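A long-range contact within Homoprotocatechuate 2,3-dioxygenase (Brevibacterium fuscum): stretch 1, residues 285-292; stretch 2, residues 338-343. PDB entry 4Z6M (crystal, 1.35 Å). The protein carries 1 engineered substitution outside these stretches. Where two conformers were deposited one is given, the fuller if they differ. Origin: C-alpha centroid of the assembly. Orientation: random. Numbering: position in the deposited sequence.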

# COMPACT_ATOMS: atom_id res chain seq x y z
N TRP A 285 -0.59 25.16 15.95
CA TRP A 285 -1.80 24.50 16.43
C TRP A 285 -2.11 24.93 17.84
O TRP A 285 -1.19 25.16 18.64
CB TRP A 285 -1.60 23.00 16.44
CG TRP A 285 -1.30 22.38 15.10
CD1 TRP A 285 -0.13 22.50 14.39
CD2 TRP A 285 -2.18 21.58 14.29
NE1 TRP A 285 -0.21 21.78 13.21
CE2 TRP A 285 -1.45 21.22 13.12
CE3 TRP A 285 -3.48 21.10 14.45
CZ2 TRP A 285 -2.00 20.41 12.13
CZ3 TRP A 285 -4.02 20.30 13.44
CH2 TRP A 285 -3.26 19.96 12.32
N ASN A 286 -3.40 24.97 18.18
CA ASN A 286 -3.79 25.19 19.57
C ASN A 286 -3.65 23.89 20.35
O ASN A 286 -4.05 22.83 19.85
CB ASN A 286 -5.23 25.67 19.64
CG ASN A 286 -5.60 26.13 21.03
OD1 ASN A 286 -6.13 25.35 21.82
ND2 ASN A 286 -5.34 27.40 21.33
N VAL A 287 -3.15 23.97 21.57
CA VAL A 287 -2.95 22.78 22.39
C VAL A 287 -4.23 21.99 22.65
O VAL A 287 -4.17 20.80 22.94
CB VAL A 287 -2.24 23.16 23.73
CG1 VAL A 287 -3.20 23.88 24.68
CG2 VAL A 287 -1.57 21.96 24.37
N HIS A 288 -5.38 22.67 22.62
CA HIS A 288 -6.65 22.01 22.90
C HIS A 288 -7.29 21.40 21.66
O HIS A 288 -8.34 20.77 21.77
CB HIS A 288 -7.63 22.96 23.57
CG HIS A 288 -7.10 23.58 24.81
ND1 HIS A 288 -7.12 22.96 26.03
CD2 HIS A 288 -6.49 24.78 25.00
CE1 HIS A 288 -6.54 23.75 26.93
NE2 HIS A 288 -6.15 24.85 26.33
N ASP A 289 -6.65 21.52 20.50
CA ASP A 289 -7.18 20.93 19.25
C ASP A 289 -6.89 19.43 19.25
O ASP A 289 -5.72 19.02 19.20
CB ASP A 289 -6.49 21.63 18.08
CG ASP A 289 -6.98 21.17 16.71
OD1 ASP A 289 -7.52 20.05 16.62
OD2 ASP A 289 -6.79 21.94 15.76
N ASN A 290 -7.93 18.62 19.39
CA ASN A 290 -7.77 17.19 19.50
C ASN A 290 -7.35 16.51 18.22
O ASN A 290 -7.17 15.31 18.24
CB ASN A 290 -9.06 16.55 20.01
CG ASN A 290 -8.87 15.12 20.47
OD1 ASN A 290 -8.02 14.82 21.32
ND2 ASN A 290 -9.66 14.21 19.90
N GLN A 291 -7.13 17.24 17.13
CA GLN A 291 -6.52 16.68 15.92
C GLN A 291 -5.05 17.04 15.73
O GLN A 291 -4.46 16.68 14.71
CB GLN A 291 -7.34 17.04 14.67
CG GLN A 291 -8.76 16.52 14.70
CD GLN A 291 -9.59 16.66 13.42
OE1 GLN A 291 -10.77 16.33 13.42
NE2 GLN A 291 -9.01 17.18 12.36
N ARG A 292 -4.44 17.71 16.71
CA ARG A 292 -3.10 18.24 16.49
C ARG A 292 -2.03 17.14 16.56
O ARG A 292 -1.04 17.22 15.85
CB ARG A 292 -2.77 19.35 17.47
CG ARG A 292 -2.42 18.82 18.87
CD ARG A 292 -2.57 19.82 20.02
NE ARG A 292 -2.19 19.16 21.27
CZ ARG A 292 -2.97 18.28 21.88
NH1 ARG A 292 -4.19 18.05 21.45
NH2 ARG A 292 -2.52 17.66 22.96
N GLY A 338 -8.64 19.26 32.30
CA GLY A 338 -8.28 19.52 30.92
C GLY A 338 -9.47 19.69 29.99
O GLY A 338 -10.62 19.48 30.36
N PHE A 339 -9.16 20.06 28.75
CA PHE A 339 -10.16 20.27 27.73
C PHE A 339 -9.53 20.02 26.37
O PHE A 339 -8.40 20.43 26.11
CB PHE A 339 -10.68 21.71 27.79
CG PHE A 339 -11.67 22.03 26.72
CD1 PHE A 339 -12.99 21.62 26.83
CD2 PHE A 339 -11.28 22.76 25.61
CE1 PHE A 339 -13.89 21.93 25.82
CE2 PHE A 339 -12.18 23.07 24.60
CZ PHE A 339 -13.49 22.64 24.72
N SER A 340 -10.28 19.38 25.48
CA SER A 340 -9.97 19.41 24.06
C SER A 340 -11.22 19.49 23.20
O SER A 340 -12.32 19.15 23.65
CB SER A 340 -9.10 18.21 23.65
OG SER A 340 -9.84 17.01 23.57
N PHE A 341 -11.04 19.94 21.96
CA PHE A 341 -12.14 20.08 21.02
C PHE A 341 -11.85 19.36 19.72
O PHE A 341 -10.70 19.14 19.35
CB PHE A 341 -12.47 21.56 20.76
CG PHE A 341 -11.35 22.36 20.13
CD1 PHE A 341 -11.11 22.29 18.78
CD2 PHE A 341 -10.55 23.17 20.90
CE1 PHE A 341 -10.07 22.99 18.19
CE2 PHE A 341 -9.52 23.88 20.33
CZ PHE A 341 -9.29 23.81 18.97
N THR A 342 -12.93 19.04 19.00
CA THR A 342 -12.84 18.56 17.62
C THR A 342 -12.95 19.73 16.65
O THR A 342 -12.15 19.87 15.74
CB THR A 342 -13.90 17.50 17.32
OG1 THR A 342 -13.73 16.37 18.20
CG2 THR A 342 -13.78 17.02 15.88
N ARG A 343 -13.94 20.59 16.89
CA ARG A 343 -14.12 21.80 16.12
C ARG A 343 -14.08 22.97 17.09
O ARG A 343 -14.81 22.99 18.08
CB ARG A 343 -15.47 21.78 15.41
CG ARG A 343 -15.59 20.72 14.32
CD ARG A 343 -17.03 20.40 13.97
NE ARG A 343 -17.74 19.77 15.06
CZ ARG A 343 -17.75 18.47 15.33
NH1 ARG A 343 -17.10 17.61 14.55
NH2 ARG A 343 -18.40 18.03 16.42
O HOH W 1 -11.64 14.62 17.74

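The ring of Phe 341 folds back over the backbone of the facing loop, so that CA of Asp 289 lies 3.8 Å from the ring centroid and only 21° off its normal, a CH-pi contact over the ring face. A flat aromatic side chain suits this place because it can cover main chain closely; its p rotamer (chi1 62°) brings the ring there.

The same two residues form a single beta bridge. Phe 341 N donates to His 288 O (2.8 Å), and Asn 290 N donates to Phe 341 O (2.8 Å), so Phe 341 uses both of its backbone polar groups while its ring covers the segment between the partners.

Histidine adds a side-chain donor to this backbone pairing: His 288 ND1 bonds Phe 339 O at 2.8 Å and 165°, which places the proton on ND1 and the acceptor near the ring plane.

Two type I turns, Asn 286 to Asp 289 and Asp 289 to Arg 292, shape the loop. Asn 286 OD1 accepts from His 288 N (2.9 Å), and Asp 289 OD1 from Gln 291 N (2.9 Å), short polar side chains well suited to opening turns. Farther along, a water accepts from Asn 290 ND2 (3.0 Å) and donates to Thr 342 OG1 (2.8 Å).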